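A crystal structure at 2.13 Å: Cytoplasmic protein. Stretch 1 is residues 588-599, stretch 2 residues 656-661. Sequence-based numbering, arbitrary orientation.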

# COMPACT_ATOMS: atom_id res chain seq x y z
N GLU A 588 3.78 -11.76 -7.15
CA GLU A 588 2.99 -11.63 -5.93
C GLU A 588 1.62 -12.28 -6.11
O GLU A 588 1.03 -12.28 -7.20
CB GLU A 588 2.81 -10.16 -5.56
CG GLU A 588 4.09 -9.52 -5.08
CD GLU A 588 3.85 -8.24 -4.31
OE1 GLU A 588 2.70 -7.77 -4.26
OE2 GLU A 588 4.83 -7.70 -3.78
N ASP A 589 1.10 -12.82 -5.01
CA ASP A 589 -0.21 -13.48 -5.04
C ASP A 589 -0.84 -13.25 -3.67
O ASP A 589 -0.81 -14.11 -2.78
CB ASP A 589 -0.08 -14.97 -5.37
CG ASP A 589 -1.43 -15.65 -5.54
OD1 ASP A 589 -2.46 -15.07 -5.15
OD2 ASP A 589 -1.45 -16.78 -6.06
N LEU A 590 -1.44 -12.08 -3.50
CA LEU A 590 -2.00 -11.67 -2.22
C LEU A 590 -3.50 -11.47 -2.28
O LEU A 590 -4.08 -10.97 -1.31
CB LEU A 590 -1.32 -10.39 -1.72
CG LEU A 590 0.04 -10.59 -1.05
CD1 LEU A 590 1.15 -10.52 -2.07
CD2 LEU A 590 0.27 -9.54 0.05
N SER A 591 -4.14 -11.84 -3.38
CA SER A 591 -5.58 -11.67 -3.50
C SER A 591 -6.33 -12.62 -2.58
O SER A 591 -6.00 -13.81 -2.47
CB SER A 591 -6.04 -11.90 -4.94
OG SER A 591 -7.44 -11.70 -5.06
N LEU A 592 -7.37 -12.09 -1.92
CA LEU A 592 -8.26 -12.89 -1.10
C LEU A 592 -9.08 -13.88 -1.91
O LEU A 592 -9.62 -14.84 -1.34
CB LEU A 592 -9.22 -11.99 -0.33
CG LEU A 592 -8.61 -10.90 0.54
CD1 LEU A 592 -9.71 -10.14 1.25
CD2 LEU A 592 -7.63 -11.50 1.52
N TRP A 593 -9.19 -13.67 -3.22
CA TRP A 593 -10.18 -14.34 -4.06
C TRP A 593 -9.55 -14.63 -5.42
O TRP A 593 -8.72 -13.86 -5.90
CB TRP A 593 -11.44 -13.46 -4.17
CG TRP A 593 -12.61 -14.12 -4.83
CD1 TRP A 593 -13.60 -14.81 -4.21
CD2 TRP A 593 -12.90 -14.15 -6.23
NE1 TRP A 593 -14.49 -15.29 -5.15
CE2 TRP A 593 -14.08 -14.89 -6.40
CE3 TRP A 593 -12.27 -13.62 -7.36
CZ2 TRP A 593 -14.65 -15.13 -7.65
CZ3 TRP A 593 -12.83 -13.86 -8.60
CH2 TRP A 593 -14.00 -14.61 -8.74
N SER A 594 -9.94 -15.75 -6.01
CA SER A 594 -9.42 -16.15 -7.31
C SER A 594 -10.43 -17.06 -7.99
O SER A 594 -10.98 -17.96 -7.35
CB SER A 594 -8.08 -16.89 -7.19
OG SER A 594 -7.67 -17.39 -8.45
N VAL A 595 -10.67 -16.82 -9.28
CA VAL A 595 -11.55 -17.70 -10.04
C VAL A 595 -11.01 -19.13 -10.04
O VAL A 595 -11.79 -20.09 -10.10
CB VAL A 595 -11.72 -17.20 -11.49
CG1 VAL A 595 -12.40 -15.85 -11.51
CG2 VAL A 595 -10.37 -17.15 -12.19
N ASP A 596 -9.69 -19.30 -9.99
CA ASP A 596 -9.12 -20.65 -9.96
C ASP A 596 -9.47 -21.41 -8.68
O ASP A 596 -9.23 -22.62 -8.61
CB ASP A 596 -7.59 -20.58 -10.11
CG ASP A 596 -7.15 -20.33 -11.55
OD1 ASP A 596 -7.97 -20.52 -12.47
OD2 ASP A 596 -5.98 -19.96 -11.76
N ASP A 597 -10.04 -20.74 -7.69
CA ASP A 597 -10.47 -21.41 -6.47
C ASP A 597 -11.97 -21.66 -6.44
O ASP A 597 -12.50 -22.11 -5.42
CB ASP A 597 -10.03 -20.60 -5.25
CG ASP A 597 -8.57 -20.79 -4.93
OD1 ASP A 597 -8.23 -21.85 -4.37
OD2 ASP A 597 -7.74 -19.92 -5.27
N LYS A 598 -12.66 -21.43 -7.56
CA LYS A 598 -14.08 -21.71 -7.65
C LYS A 598 -14.34 -23.20 -7.83
O LYS A 598 -13.51 -23.93 -8.38
CB LYS A 598 -14.70 -20.92 -8.81
CG LYS A 598 -14.90 -19.44 -8.50
CD LYS A 598 -15.55 -18.72 -9.67
CE LYS A 598 -17.04 -18.48 -9.42
NZ LYS A 598 -17.39 -17.02 -9.51
N GLU A 599 -15.51 -23.64 -7.35
CA GLU A 599 -15.92 -25.04 -7.39
C GLU A 599 -14.85 -25.95 -6.79
O GLU A 599 -14.98 -26.39 -5.64
CB GLU A 599 -16.22 -25.47 -8.83
CG GLU A 599 -17.52 -24.92 -9.38
CD GLU A 599 -17.31 -23.65 -10.20
OE1 GLU A 599 -16.43 -23.64 -11.09
OE2 GLU A 599 -18.03 -22.65 -9.95
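Stretch 2, residues 656-661: LDGSRA

How does the backbone of stretch 2 lie on stretch 1? Leaving a helix at Asp657, it makes a type II beta turn from Leu656 to Ser659, closed by Ser659 N to Leu656 O at 3.1 Å; Ser659 OG adds a second bond to that same Leu656 O, at 2.7 Å. Beyond the turn the chain is extended and forms a single beta bridge, Ser659 beside Trp593. The two chains run in opposite directions here, Leu592 lying nearest Arg660 while Lys598, past the 3-10 segment 595-597, comes back to Gly658.

Which backbone groups are satisfied by the bridge? Arg660 N donates to Leu592 O at 3.0 Å, and Ser594 N donates to Gly658 O at 2.9 Å, so the two bonds flank the Trp593–Ser659 pair. The same carbonyls also take CA-H...O contacts, Ser659 CA to Leu592 O at 3.6 Å and Trp593 CA to Gly658 O at 3.3 Å. Ser594 O, 3.3 Å from Gly658 O, gains nothing from it, both being acceptors; it is satisfied within its own stretch by Asp597 N at 3.0 Å.

What holds the turn in place? Trp593 NE1 reaches Asp657 O at 2.9 Å, near the plane of the indole, so the ring's polar edge satisfies a carbonyl within the turn. The Asp657 side chain reaches back to stretch 1, its OD1 accepting from Glu599 N at 2.8 Å. Gly658 N has a weak bond to Asp597 O at 3.5 Å. Glycine suits this position doubly: its backbone angles would jam a CB against the preceding carbonyl, and an ideal CB would lie 2.3 Å from Trp593 NE1, a clash.

How is the buried charge of Arg660 met? Its side chain points toward stretch 1, and acceptors gather around the guanidinium edge. NE and NH2 of Arg660 share Ser591 O, at 3.1 and 3.0 Å. Arg660 NH1 forms a short salt bridge with Asp597 OD2 at 2.6 Å, and Arg660 NH2 forms another with Asp589 OD1 at 2.9 Å, although the angle of that hydrogen bond makes it weak. Water 1 extends the network by accepting from Arg660 NH1 at 3.1 Å and donating to Asp589 OD2 at 2.7 Å. Thus two carboxylates supply negative charge, while a main-chain carbonyl takes two of the remaining N-H groups. Ser594 CB, 3.5 Å from Arg660 NH1, lies over one face of the guanidinium, leaving the edge to the acceptors.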

# COMPACT_ATOMS: atom_id res chain seq x y z
N LEU A 656 -18.10 -17.73 -0.06
CA LEU A 656 -17.15 -18.83 0.07
C LEU A 656 -16.46 -19.19 -1.23
O LEU A 656 -15.26 -19.45 -1.23
CB LEU A 656 -17.85 -20.08 0.61
CG LEU A 656 -18.51 -20.02 1.98
CD1 LEU A 656 -19.19 -21.35 2.28
CD2 LEU A 656 -17.49 -19.66 3.04
N ASP A 657 -17.19 -19.25 -2.34
CA ASP A 657 -16.65 -19.82 -3.56
C ASP A 657 -15.65 -18.87 -4.21
O ASP A 657 -15.98 -17.71 -4.50
CB ASP A 657 -17.78 -20.15 -4.53
CG ASP A 657 -17.34 -21.04 -5.66
OD1 ASP A 657 -16.62 -22.01 -5.39
OD2 ASP A 657 -17.73 -20.77 -6.80
N GLY A 658 -14.43 -19.36 -4.44
CA GLY A 658 -13.33 -18.54 -4.91
C GLY A 658 -12.48 -17.92 -3.82
O GLY A 658 -11.38 -17.45 -4.12
N SER A 659 -12.94 -17.92 -2.57
CA SER A 659 -12.19 -17.34 -1.46
C SER A 659 -11.09 -18.29 -0.99
O SER A 659 -11.20 -19.51 -1.11
CB SER A 659 -13.13 -17.01 -0.30
OG SER A 659 -13.47 -18.20 0.41
N ARG A 660 -10.02 -17.71 -0.45
CA ARG A 660 -8.93 -18.48 0.14
C ARG A 660 -8.71 -18.00 1.58
O ARG A 660 -8.44 -16.82 1.81
CB ARG A 660 -7.64 -18.33 -0.67
CG ARG A 660 -7.77 -18.74 -2.13
CD ARG A 660 -8.11 -17.55 -3.01
NE ARG A 660 -6.97 -16.67 -3.24
CZ ARG A 660 -5.96 -16.95 -4.05
NH1 ARG A 660 -5.93 -18.12 -4.70
NH2 ARG A 660 -4.97 -16.07 -4.22
N ALA A 661 -8.82 -18.93 2.53
CA ALA A 661 -8.64 -18.63 3.95
C ALA A 661 -9.63 -17.58 4.43
O ALA A 661 -9.30 -16.71 5.24
CB ALA A 661 -7.21 -18.19 4.25
O HOH W 1 -3.87 -17.45 -6.92
O HOH W 2 -13.03 -21.42 -2.46